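Local atomic coordinates of putative aldolase (Bacteroides vulgatus ATCC 8482, PDB entry 3DXI), a protein that is a putative aldolase of the HMGL-like family, built on a TIM-barrel domain, whose precise function is not established. Residues I25-P37 against L244-F258. Residues are numbered along the deposited sequence; the frame is centred on the assembly and turned at random.
Sequences IVDAYILAMNELP and LNVDFNVLGNIITTF
Ile254 of helix 248-258 drops as a knob into a hole formed by Ala28, Tyr29, Ala32 and Met33 of helix 25-34. These two outer helices of a TIM barrel run antiparallel at 160°, their axes 9.7 Å apart. Followed outward, the Ile254 side chain first meets Ala32, whose CB lies 3.8 Å from Ile254 CB. CG1 also touches Ala32 CB and meets the methyl CE of selenomethionine Met33, which crosses it at about a right angle. With CG1 set anti to the backbone N (chi1 -168°), the chain is carried across to the other helix, where CD1 lands on the backbone itself, 3.5 Å from Tyr29 CA and close to Ala28 O. The other branch, CG2, comes within 4.4 Å of Leu36 CD1.

One turn earlier, the two methyls of Val250 divide at the C-terminal end of helix 25-34: CG1 packs 3.7 Å from Ala32 CB and also touches Leu36 CG, while CG2 lies against Glu35. Toward the helix N-terminus, Ile25 CG2 touches both Thr257 CG2 and Phe258 CZ, and the Phe258 ring meets Tyr29 obliquely. Met33 CG lies over one face of the Tyr29 ring, offset toward its rim; the Tyr29 hydroxyl is hydrogen-bonded to Asp7. Beyond the helix, Pro37 CG rests 3.7 Å from Leu244 CD2 and near Val246 CG2.

No direct hydrogen bond joins the segments; water does the bridging. The Glu35 and Asp247 side chains lie side by side with their carboxylate planes 86° apart, and one water donates to both, probably easing their repulsion. Asp247 N-caps its helix through OD1, which also accepts from Asn298 of the second subunit. A second water donates to Glu35 O at 2.7 Å and accepts a weak bond from Asp247 N.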
# COMPACT_ATOMS: atom_id res chain seq x y z
N ILE A 25 15.05 -18.86 13.70
CA ILE A 25 14.20 -17.75 13.30
C ILE A 25 13.54 -17.16 14.55
O ILE A 25 13.47 -15.94 14.71
CB ILE A 25 13.10 -18.20 12.31
CG1 ILE A 25 13.73 -18.65 10.99
CG2 ILE A 25 12.14 -17.06 12.05
CD1 ILE A 25 14.44 -20.01 11.05
N VAL A 26 13.06 -18.03 15.43
CA VAL A 26 12.40 -17.59 16.65
C VAL A 26 13.31 -16.72 17.51
O VAL A 26 12.87 -15.67 17.99
CB VAL A 26 11.89 -18.80 17.47
CG1 VAL A 26 11.29 -18.33 18.79
CG2 VAL A 26 10.85 -19.55 16.66
N ASP A 27 14.56 -17.13 17.71
CA ASP A 27 15.50 -16.35 18.51
C ASP A 27 15.85 -15.02 17.85
O ASP A 27 15.93 -13.99 18.52
CB ASP A 27 16.78 -17.13 18.78
CG ASP A 27 16.60 -18.19 19.85
OD1 ASP A 27 15.58 -18.15 20.56
OD2 ASP A 27 17.48 -19.06 19.98
N ALA A 28 16.08 -15.05 16.54
CA ALA A 28 16.40 -13.83 15.81
C ALA A 28 15.23 -12.85 15.98
O ALA A 28 15.42 -11.66 16.25
CB ALA A 28 16.63 -14.14 14.33
N TYR A 29 14.01 -13.37 15.81
CA TYR A 29 12.80 -12.55 15.96
C TYR A 29 12.72 -11.93 17.36
O TYR A 29 12.67 -10.71 17.49
CB TYR A 29 11.54 -13.40 15.70
CG TYR A 29 10.24 -12.70 16.07
CD1 TYR A 29 9.73 -11.67 15.28
CD2 TYR A 29 9.53 -13.07 17.22
CE1 TYR A 29 8.54 -11.02 15.63
CE2 TYR A 29 8.35 -12.43 17.57
CZ TYR A 29 7.85 -11.41 16.78
OH TYR A 29 6.68 -10.78 17.12
N ILE A 30 12.73 -12.77 18.39
CA ILE A 30 12.64 -12.28 19.77
C ILE A 30 13.71 -11.23 20.09
O ILE A 30 13.41 -10.21 20.71
CB ILE A 30 12.75 -13.44 20.78
CG1 ILE A 30 11.56 -14.40 20.62
CG2 ILE A 30 12.79 -12.88 22.20
CD1 ILE A 30 10.21 -13.81 21.05
N LEU A 31 14.94 -11.47 19.67
CA LEU A 31 16.02 -10.52 19.95
C LEU A 31 15.88 -9.21 19.17
O LEU A 31 16.22 -8.14 19.68
CB LEU A 31 17.38 -11.16 19.68
CG LEU A 31 17.71 -12.32 20.63
CD1 LEU A 31 19.00 -13.00 20.20
CD2 LEU A 31 17.82 -11.80 22.05
N ALA A 32 15.37 -9.29 17.95
CA ALA A 32 15.18 -8.09 17.15
C ALA A 32 14.10 -7.24 17.80
O ALA A 32 14.21 -6.02 17.87
CB ALA A 32 14.75 -8.46 15.73
N MSE A 33 13.04 -7.88 18.29
CA MSE A 33 11.96 -7.17 18.94
C MSE A 33 12.45 -6.42 20.18
O MSE A 33 11.89 -5.39 20.56
CB MSE A 33 10.84 -8.14 19.33
CG MSE A 33 10.15 -8.81 18.14
SE MSE A 33 9.39 -7.57 16.84
CE MSE A 33 10.71 -7.78 15.44
N ASN A 34 13.51 -6.93 20.81
CA ASN A 34 14.07 -6.27 21.98
C ASN A 34 14.65 -4.91 21.58
O ASN A 34 14.62 -3.96 22.37
CB ASN A 34 15.21 -7.09 22.61
CG ASN A 34 14.71 -8.21 23.51
OD1 ASN A 34 13.52 -8.28 23.83
ND2 ASN A 34 15.62 -9.07 23.94
N GLU A 35 15.16 -4.81 20.36
CA GLU A 35 15.77 -3.57 19.90
C GLU A 35 14.92 -2.71 18.97
O GLU A 35 15.44 -1.80 18.33
CB GLU A 35 17.12 -3.86 19.23
CG GLU A 35 18.13 -4.52 20.15
CD GLU A 35 19.53 -4.52 19.58
OE1 GLU A 35 20.16 -3.44 19.54
OE2 GLU A 35 20.00 -5.61 19.17
N LEU A 36 13.63 -3.02 18.89
CA LEU A 36 12.72 -2.24 18.06
C LEU A 36 11.68 -1.63 19.00
O LEU A 36 11.38 -2.20 20.05
CB LEU A 36 12.04 -3.14 17.01
CG LEU A 36 12.93 -3.70 15.89
CD1 LEU A 36 12.16 -4.68 15.02
CD2 LEU A 36 13.44 -2.55 15.03
N PRO A 37 11.12 -0.47 18.63
CA PRO A 37 10.11 0.13 19.52
C PRO A 37 8.75 -0.58 19.49
O PRO A 37 7.72 0.05 19.22
CB PRO A 37 10.05 1.58 19.04
CG PRO A 37 10.33 1.45 17.56
CD PRO A 37 11.46 0.44 17.52
N LEU A 244 9.64 8.89 16.21
CA LEU A 244 9.92 7.61 16.86
C LEU A 244 11.32 7.13 16.52
O LEU A 244 11.64 6.92 15.36
CB LEU A 244 8.91 6.54 16.41
CG LEU A 244 8.97 5.18 17.12
CD1 LEU A 244 8.53 5.36 18.57
CD2 LEU A 244 8.08 4.18 16.41
N ASN A 245 12.17 6.96 17.54
CA ASN A 245 13.52 6.47 17.28
C ASN A 245 13.44 5.00 16.90
O ASN A 245 12.79 4.21 17.58
CB ASN A 245 14.41 6.65 18.52
CG ASN A 245 15.78 6.03 18.32
OD1 ASN A 245 16.40 6.17 17.26
ND2 ASN A 245 16.27 5.34 19.35
N VAL A 246 14.11 4.65 15.81
CA VAL A 246 14.12 3.27 15.31
C VAL A 246 15.52 2.81 14.89
O VAL A 246 16.25 3.57 14.25
CB VAL A 246 13.19 3.11 14.09
CG1 VAL A 246 13.32 1.72 13.49
CG2 VAL A 246 11.76 3.37 14.50
N ASP A 247 15.87 1.58 15.24
CA ASP A 247 17.16 1.01 14.83
C ASP A 247 16.88 0.29 13.53
O ASP A 247 16.42 -0.86 13.52
CB ASP A 247 17.68 0.00 15.85
CG ASP A 247 19.05 -0.54 15.46
OD1 ASP A 247 19.36 -0.56 14.25
OD2 ASP A 247 19.81 -0.97 16.35
N PHE A 248 17.15 0.97 12.42
CA PHE A 248 16.90 0.41 11.10
C PHE A 248 17.81 -0.74 10.72
O PHE A 248 17.46 -1.54 9.85
CB PHE A 248 16.97 1.54 10.08
CG PHE A 248 15.81 2.49 10.16
CD1 PHE A 248 14.57 2.14 9.63
CD2 PHE A 248 15.94 3.73 10.80
CE1 PHE A 248 13.49 3.00 9.74
CE2 PHE A 248 14.86 4.60 10.91
CZ PHE A 248 13.63 4.24 10.38
N ASN A 249 18.97 -0.83 11.36
CA ASN A 249 19.90 -1.91 11.06
C ASN A 249 19.22 -3.21 11.49
O ASN A 249 19.20 -4.18 10.72
CB ASN A 249 21.22 -1.72 11.82
CG ASN A 249 22.10 -0.64 11.19
OD1 ASN A 249 21.65 0.12 10.33
ND2 ASN A 249 23.36 -0.56 11.62
N VAL A 250 18.66 -3.21 12.69
CA VAL A 250 17.95 -4.37 13.22
C VAL A 250 16.70 -4.64 12.37
O VAL A 250 16.40 -5.78 12.05
CB VAL A 250 17.50 -4.14 14.69
CG1 VAL A 250 16.54 -5.24 15.13
CG2 VAL A 250 18.73 -4.13 15.61
N LEU A 251 15.98 -3.58 12.00
CA LEU A 251 14.77 -3.74 11.20
C LEU A 251 15.11 -4.44 9.88
O LEU A 251 14.43 -5.38 9.46
CB LEU A 251 14.13 -2.37 10.93
CG LEU A 251 12.74 -2.33 10.29
CD1 LEU A 251 11.78 -3.23 11.07
CD2 LEU A 251 12.24 -0.89 10.29
N GLY A 252 16.18 -3.99 9.22
CA GLY A 252 16.58 -4.60 7.97
C GLY A 252 16.99 -6.06 8.16
O GLY A 252 16.68 -6.91 7.32
N ASN A 253 17.68 -6.35 9.26
CA ASN A 253 18.11 -7.72 9.51
C ASN A 253 16.94 -8.66 9.80
O ASN A 253 16.95 -9.80 9.36
CB ASN A 253 19.11 -7.78 10.67
CG ASN A 253 20.42 -7.09 10.34
OD1 ASN A 253 20.81 -6.99 9.18
ND2 ASN A 253 21.13 -6.63 11.37
N ILE A 254 15.94 -8.19 10.54
CA ILE A 254 14.82 -9.05 10.85
C ILE A 254 13.97 -9.28 9.60
O ILE A 254 13.34 -10.33 9.44
CB ILE A 254 13.96 -8.49 12.03
CG1 ILE A 254 12.99 -9.57 12.51
CG2 ILE A 254 13.20 -7.24 11.60
CD1 ILE A 254 13.67 -10.85 12.98
N ILE A 255 13.96 -8.31 8.69
CA ILE A 255 13.23 -8.46 7.44
C ILE A 255 13.92 -9.57 6.66
O ILE A 255 13.27 -10.46 6.10
CB ILE A 255 13.26 -7.16 6.60
CG1 ILE A 255 12.31 -6.12 7.21
CG2 ILE A 255 12.88 -7.47 5.14
CD1 ILE A 255 12.38 -4.77 6.52
N THR A 256 15.25 -9.51 6.62
CA THR A 256 16.04 -10.52 5.91
C THR A 256 15.79 -11.92 6.47
O THR A 256 15.74 -12.89 5.72
CB THR A 256 17.55 -10.21 5.99
OG1 THR A 256 17.82 -8.99 5.29
CG2 THR A 256 18.36 -11.34 5.37
N THR A 257 15.64 -12.01 7.79
CA THR A 257 15.38 -13.29 8.43
C THR A 257 14.12 -13.94 7.84
O THR A 257 14.11 -15.14 7.55
CB THR A 257 15.18 -13.13 9.96
OG1 THR A 257 16.40 -12.66 10.56
CG2 THR A 257 14.82 -14.47 10.60
N PHE A 258 13.09 -13.13 7.64
CA PHE A 258 11.81 -13.61 7.11
C PHE A 258 11.69 -13.62 5.59
O PHE A 258 10.65 -14.02 5.06
CB PHE A 258 10.67 -12.77 7.71
CG PHE A 258 10.35 -13.14 9.14
CD1 PHE A 258 9.49 -14.20 9.42
CD2 PHE A 258 10.93 -12.45 10.20
CE1 PHE A 258 9.21 -14.57 10.73
CE2 PHE A 258 10.66 -12.82 11.52
CZ PHE A 258 9.80 -13.88 11.79
O HOH W 1 19.26 -0.99 19.28
O HOH W 2 14.83 0.85 18.15